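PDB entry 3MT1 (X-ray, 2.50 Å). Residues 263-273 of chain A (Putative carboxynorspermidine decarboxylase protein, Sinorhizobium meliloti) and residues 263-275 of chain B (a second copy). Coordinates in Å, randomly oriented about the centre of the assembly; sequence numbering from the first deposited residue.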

# COMPACT_ATOMS: atom_id res chain seq x y z
N ILE A 263 3.70 -2.21 -9.33
CA ILE A 263 4.40 -1.31 -8.44
C ILE A 263 3.56 -0.90 -7.24
O ILE A 263 4.11 -0.64 -6.18
CB ILE A 263 5.04 -0.04 -9.12
CG1 ILE A 263 3.99 0.95 -9.64
CG2 ILE A 263 6.10 -0.42 -10.18
CD1 ILE A 263 4.57 2.30 -10.03
N GLU A 264 2.24 -0.87 -7.41
CA GLU A 264 1.39 -0.52 -6.29
C GLU A 264 1.42 -1.60 -5.20
O GLU A 264 1.43 -1.28 -4.00
CB GLU A 264 -0.03 -0.26 -6.73
CG GLU A 264 -0.94 -0.02 -5.54
CD GLU A 264 -2.19 0.77 -5.88
OE1 GLU A 264 -2.34 1.21 -7.06
OE2 GLU A 264 -3.02 0.98 -4.95
N ALA A 265 1.48 -2.85 -5.60
CA ALA A 265 1.45 -3.93 -4.66
C ALA A 265 2.81 -4.23 -4.08
O ALA A 265 2.91 -4.69 -2.97
CB ALA A 265 0.88 -5.17 -5.33
N HIS A 266 3.87 -3.99 -4.84
CA HIS A 266 5.13 -4.61 -4.51
C HIS A 266 6.28 -3.66 -4.45
O HIS A 266 7.35 -4.06 -4.00
CB HIS A 266 5.50 -5.71 -5.52
CG HIS A 266 4.42 -6.71 -5.73
ND1 HIS A 266 4.20 -7.31 -6.96
CD2 HIS A 266 3.49 -7.21 -4.88
CE1 HIS A 266 3.17 -8.13 -6.85
NE2 HIS A 266 2.72 -8.10 -5.61
N MSE A 267 6.09 -2.43 -4.90
CA MSE A 267 7.20 -1.47 -4.84
C MSE A 267 6.57 -0.11 -4.76
O MSE A 267 6.85 0.81 -5.54
CB MSE A 267 8.14 -1.62 -6.06
CG MSE A 267 9.17 -2.79 -5.90
SE MSE A 267 10.59 -2.79 -7.23
CE MSE A 267 11.67 -1.32 -6.52
N LEU A 268 5.69 0.00 -3.78
CA LEU A 268 4.82 1.12 -3.63
C LEU A 268 5.53 2.49 -3.62
O LEU A 268 4.98 3.48 -4.10
CB LEU A 268 3.98 0.87 -2.38
CG LEU A 268 2.93 1.82 -1.85
CD1 LEU A 268 1.89 2.05 -2.90
CD2 LEU A 268 2.32 1.28 -0.55
N ASP A 269 6.74 2.57 -3.10
CA ASP A 269 7.47 3.84 -3.13
C ASP A 269 7.68 4.36 -4.54
O ASP A 269 7.64 5.57 -4.77
CB ASP A 269 8.82 3.78 -2.39
CG ASP A 269 8.66 4.01 -0.88
OD1 ASP A 269 7.53 3.90 -0.36
OD2 ASP A 269 9.66 4.30 -0.19
N LEU A 270 7.88 3.47 -5.51
CA LEU A 270 7.98 3.96 -6.89
C LEU A 270 6.78 4.82 -7.29
O LEU A 270 6.95 5.88 -7.91
CB LEU A 270 8.16 2.83 -7.88
CG LEU A 270 9.44 2.03 -7.65
CD1 LEU A 270 9.56 0.99 -8.73
CD2 LEU A 270 10.71 2.90 -7.59
N LEU A 271 5.59 4.35 -6.92
CA LEU A 271 4.33 4.99 -7.28
C LEU A 271 4.13 6.27 -6.46
O LEU A 271 3.90 7.32 -7.04
CB LEU A 271 3.15 4.02 -7.04
CG LEU A 271 1.69 4.52 -7.14
CD1 LEU A 271 1.36 5.20 -8.50
CD2 LEU A 271 0.68 3.38 -6.85
N ILE A 272 4.20 6.15 -5.13
CA ILE A 272 4.10 7.27 -4.19
C ILE A 272 5.05 8.41 -4.61
O ILE A 272 4.66 9.58 -4.66
CB ILE A 272 4.51 6.86 -2.72
CG1 ILE A 272 3.64 5.75 -2.16
CG2 ILE A 272 4.46 8.04 -1.78
CD1 ILE A 272 2.15 5.99 -2.41
N TYR A 273 6.30 8.10 -4.86
CA TYR A 273 7.22 9.21 -5.09
C TYR A 273 7.56 9.42 -6.56
O TYR A 273 8.44 10.19 -6.87
CB TYR A 273 8.46 9.08 -4.22
CG TYR A 273 8.15 8.85 -2.77
CD1 TYR A 273 7.65 9.88 -1.96
CD2 TYR A 273 8.39 7.61 -2.19
CE1 TYR A 273 7.36 9.66 -0.60
CE2 TYR A 273 8.14 7.38 -0.82
CZ TYR A 273 7.62 8.40 -0.05
OH TYR A 273 7.37 8.14 1.24
N ILE B 263 -2.76 7.10 6.55
CA ILE B 263 -3.25 7.04 5.17
C ILE B 263 -2.44 6.09 4.30
O ILE B 263 -2.99 5.49 3.39
CB ILE B 263 -3.42 8.42 4.46
CG1 ILE B 263 -2.09 9.18 4.34
CG2 ILE B 263 -4.44 9.27 5.16
CD1 ILE B 263 -2.10 10.17 3.23
N GLU B 264 -1.15 5.92 4.60
CA GLU B 264 -0.36 5.03 3.78
C GLU B 264 -0.80 3.58 3.97
O GLU B 264 -0.85 2.80 3.00
CB GLU B 264 1.16 5.17 4.00
CG GLU B 264 1.92 4.30 3.00
CD GLU B 264 3.40 4.60 2.90
OE1 GLU B 264 3.81 5.69 3.33
OE2 GLU B 264 4.16 3.73 2.43
N ALA B 265 -1.14 3.24 5.20
CA ALA B 265 -1.42 1.85 5.53
C ALA B 265 -2.88 1.51 5.33
O ALA B 265 -3.22 0.35 5.13
CB ALA B 265 -1.02 1.56 6.96
N HIS B 266 -3.74 2.51 5.41
CA HIS B 266 -5.19 2.26 5.62
C HIS B 266 -6.13 2.85 4.59
O HIS B 266 -7.26 2.40 4.48
CB HIS B 266 -5.62 2.68 7.03
CG HIS B 266 -4.78 2.06 8.09
ND1 HIS B 266 -4.51 2.69 9.29
CD2 HIS B 266 -4.12 0.88 8.13
CE1 HIS B 266 -3.74 1.90 10.03
NE2 HIS B 266 -3.48 0.80 9.34
N MSE B 267 -5.68 3.86 3.85
CA MSE B 267 -6.52 4.58 2.88
C MSE B 267 -5.59 5.11 1.78
O MSE B 267 -5.48 6.32 1.53
CB MSE B 267 -7.29 5.68 3.60
CG MSE B 267 -8.63 5.22 4.25
SE MSE B 267 -9.49 6.84 4.97
CE MSE B 267 -10.61 7.24 3.40
N LEU B 268 -4.90 4.17 1.15
CA LEU B 268 -3.71 4.43 0.41
C LEU B 268 -3.99 5.26 -0.84
O LEU B 268 -3.13 6.00 -1.30
CB LEU B 268 -3.02 3.11 0.08
CG LEU B 268 -1.85 3.02 -0.93
CD1 LEU B 268 -0.61 3.82 -0.47
CD2 LEU B 268 -1.46 1.56 -1.27
N ASP B 269 -5.19 5.13 -1.39
CA ASP B 269 -5.61 6.03 -2.48
C ASP B 269 -5.46 7.50 -2.12
O ASP B 269 -5.10 8.30 -2.97
CB ASP B 269 -7.02 5.70 -3.00
CG ASP B 269 -6.99 4.76 -4.25
OD1 ASP B 269 -6.07 3.93 -4.33
OD2 ASP B 269 -7.87 4.85 -5.15
N LEU B 270 -5.69 7.86 -0.86
CA LEU B 270 -5.48 9.26 -0.45
C LEU B 270 -4.05 9.69 -0.60
O LEU B 270 -3.77 10.82 -1.01
CB LEU B 270 -5.94 9.55 0.98
CG LEU B 270 -7.38 9.12 1.31
CD1 LEU B 270 -7.73 9.58 2.71
CD2 LEU B 270 -8.38 9.65 0.22
N LEU B 271 -3.12 8.81 -0.25
CA LEU B 271 -1.75 9.16 -0.42
C LEU B 271 -1.41 9.16 -1.91
O LEU B 271 -0.85 10.14 -2.39
CB LEU B 271 -0.83 8.24 0.37
CG LEU B 271 0.68 8.56 0.25
CD1 LEU B 271 1.01 10.00 0.68
CD2 LEU B 271 1.49 7.56 1.06
N ILE B 272 -1.77 8.11 -2.63
CA ILE B 272 -1.42 7.96 -4.06
C ILE B 272 -1.85 9.14 -4.95
O ILE B 272 -1.08 9.63 -5.79
CB ILE B 272 -2.02 6.69 -4.68
CG1 ILE B 272 -1.54 5.45 -3.95
CG2 ILE B 272 -1.59 6.59 -6.11
CD1 ILE B 272 -2.13 4.13 -4.48
N TYR B 273 -3.08 9.56 -4.76
CA TYR B 273 -3.66 10.60 -5.57
C TYR B 273 -3.58 11.97 -4.91
O TYR B 273 -3.98 12.96 -5.51
CB TYR B 273 -5.08 10.20 -5.98
CG TYR B 273 -5.02 8.92 -6.78
CD1 TYR B 273 -4.46 8.91 -8.04
CD2 TYR B 273 -5.45 7.72 -6.23
CE1 TYR B 273 -4.34 7.75 -8.75
CE2 TYR B 273 -5.36 6.55 -6.95
CZ TYR B 273 -4.79 6.57 -8.21
OH TYR B 273 -4.67 5.42 -8.93
N ARG B 274 -3.02 12.01 -3.70
CA ARG B 274 -2.88 13.25 -2.91
C ARG B 274 -4.23 13.94 -2.74
O ARG B 274 -4.41 15.09 -3.11
CB ARG B 274 -1.86 14.21 -3.52
CG ARG B 274 -0.53 13.59 -3.87
CD ARG B 274 0.15 13.11 -2.63
NE ARG B 274 1.37 12.35 -2.91
CZ ARG B 274 2.42 12.37 -2.11
NH1 ARG B 274 2.40 13.10 -0.99
NH2 ARG B 274 3.49 11.66 -2.43
N GLU B 275 -5.19 13.18 -2.24
CA GLU B 275 -6.49 13.74 -1.90
C GLU B 275 -6.61 13.63 -0.41
O GLU B 275 -5.81 12.99 0.25
CB GLU B 275 -7.67 12.97 -2.55
CG GLU B 275 -7.81 13.10 -4.08
CD GLU B 275 -8.32 14.48 -4.57
OE1 GLU B 275 -8.69 15.33 -3.72
OE2 GLU B 275 -8.33 14.71 -5.81
O HOH W 1 1.78 10.79 -5.22

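The two stretches are the same segment from two copies of one protein. Each has a helical turn at 263-266, a break at residue 267, and a second short helix that begins near residue 268. The axes of the second helices come no closer than 10.3 Å, and their directions differ by 52°. Side chains meet between them. The closest CA atoms across the stretches are those of Ile A272 and Ile B272, 5.6 Å apart. Together the two stretches bury 449 Å².

Along chain B, Ile B263 does not reach the other copy. Its carbonyl accepts a hydrogen bond from Met B267 N (3.2 Å from Met B267 N to Ile B263 O), which closes the first turn. Glu B264 points toward chain A with an extended side chain, t at both chi1 and chi2. Glu B264 OE2 lies 4.3 Å from Leu A268 CD2 and 4.4 Å from Asp A269 OD1. The second approach brings like charges together, but both oxygens have hydrogen bonds elsewhere in the structure. Ala B265 points away, and His B266 and the selenomethionine Met B267 are out of reach.

Leu B268 points toward chain A and packs against its own counterpart, with Leu B268 CD2 3.8 Å from Leu A268 CD1. The other methyl, Leu B268 CD1, lies 4.0 Å from Ile A272 CD1. These are apolar contacts, favoured because they keep the branched side chains out of water. Leu B268 CD2 also lies 4.0 Å from Glu A264 OE2. Asp B269 has its CA-to-CB bond pointing away, yet its carboxylate comes nearer. Asp B269 OD1 is 4.3 Å from Glu A264 OE2, so the like-charge approach occurs in both directions. These two oxygens are also hydrogen-bonded elsewhere.

Leu B270 makes no contact. Leu B271 points toward chain A, and Leu B271 CD2 sits 3.9 Å from Ile A272 CD1. Ile B272 starts sideways, but its end turns into the contact. Ile B272 CG1 lies 4.0 Å from Ile A272 CD1, and Ile B272 CD1 lies 3.8 Å from Leu A271 CD2. The same Ile B272 CD1 is 3.3 Å from Glu A264 OE2, a close carbon-oxygen approach. The two isoleucines differ at chi2, which is t in Ile B272 and m in Ile A272.

Arg B274 leaves helical geometry with positive phi, in a Schellman motif. Arg B274 N bonds to Leu B271 O at 3.1 Å, and Glu B275 N bonds to Leu B270 O at 3.0 Å. The Arg B274 side chain reaches across to chain A. Arg B274 NH2 donates a hydrogen bond to Ile A272 O at 3.3 Å, with the oxygen near the guanidinium plane. Water 1 adds a bridge. It accepts from Arg B274 NE at 2.8 Å and donates to Ile A272 O at 3.2 Å and Ile B272 O at 3.1 Å. Glu B275 makes no contact with chain A.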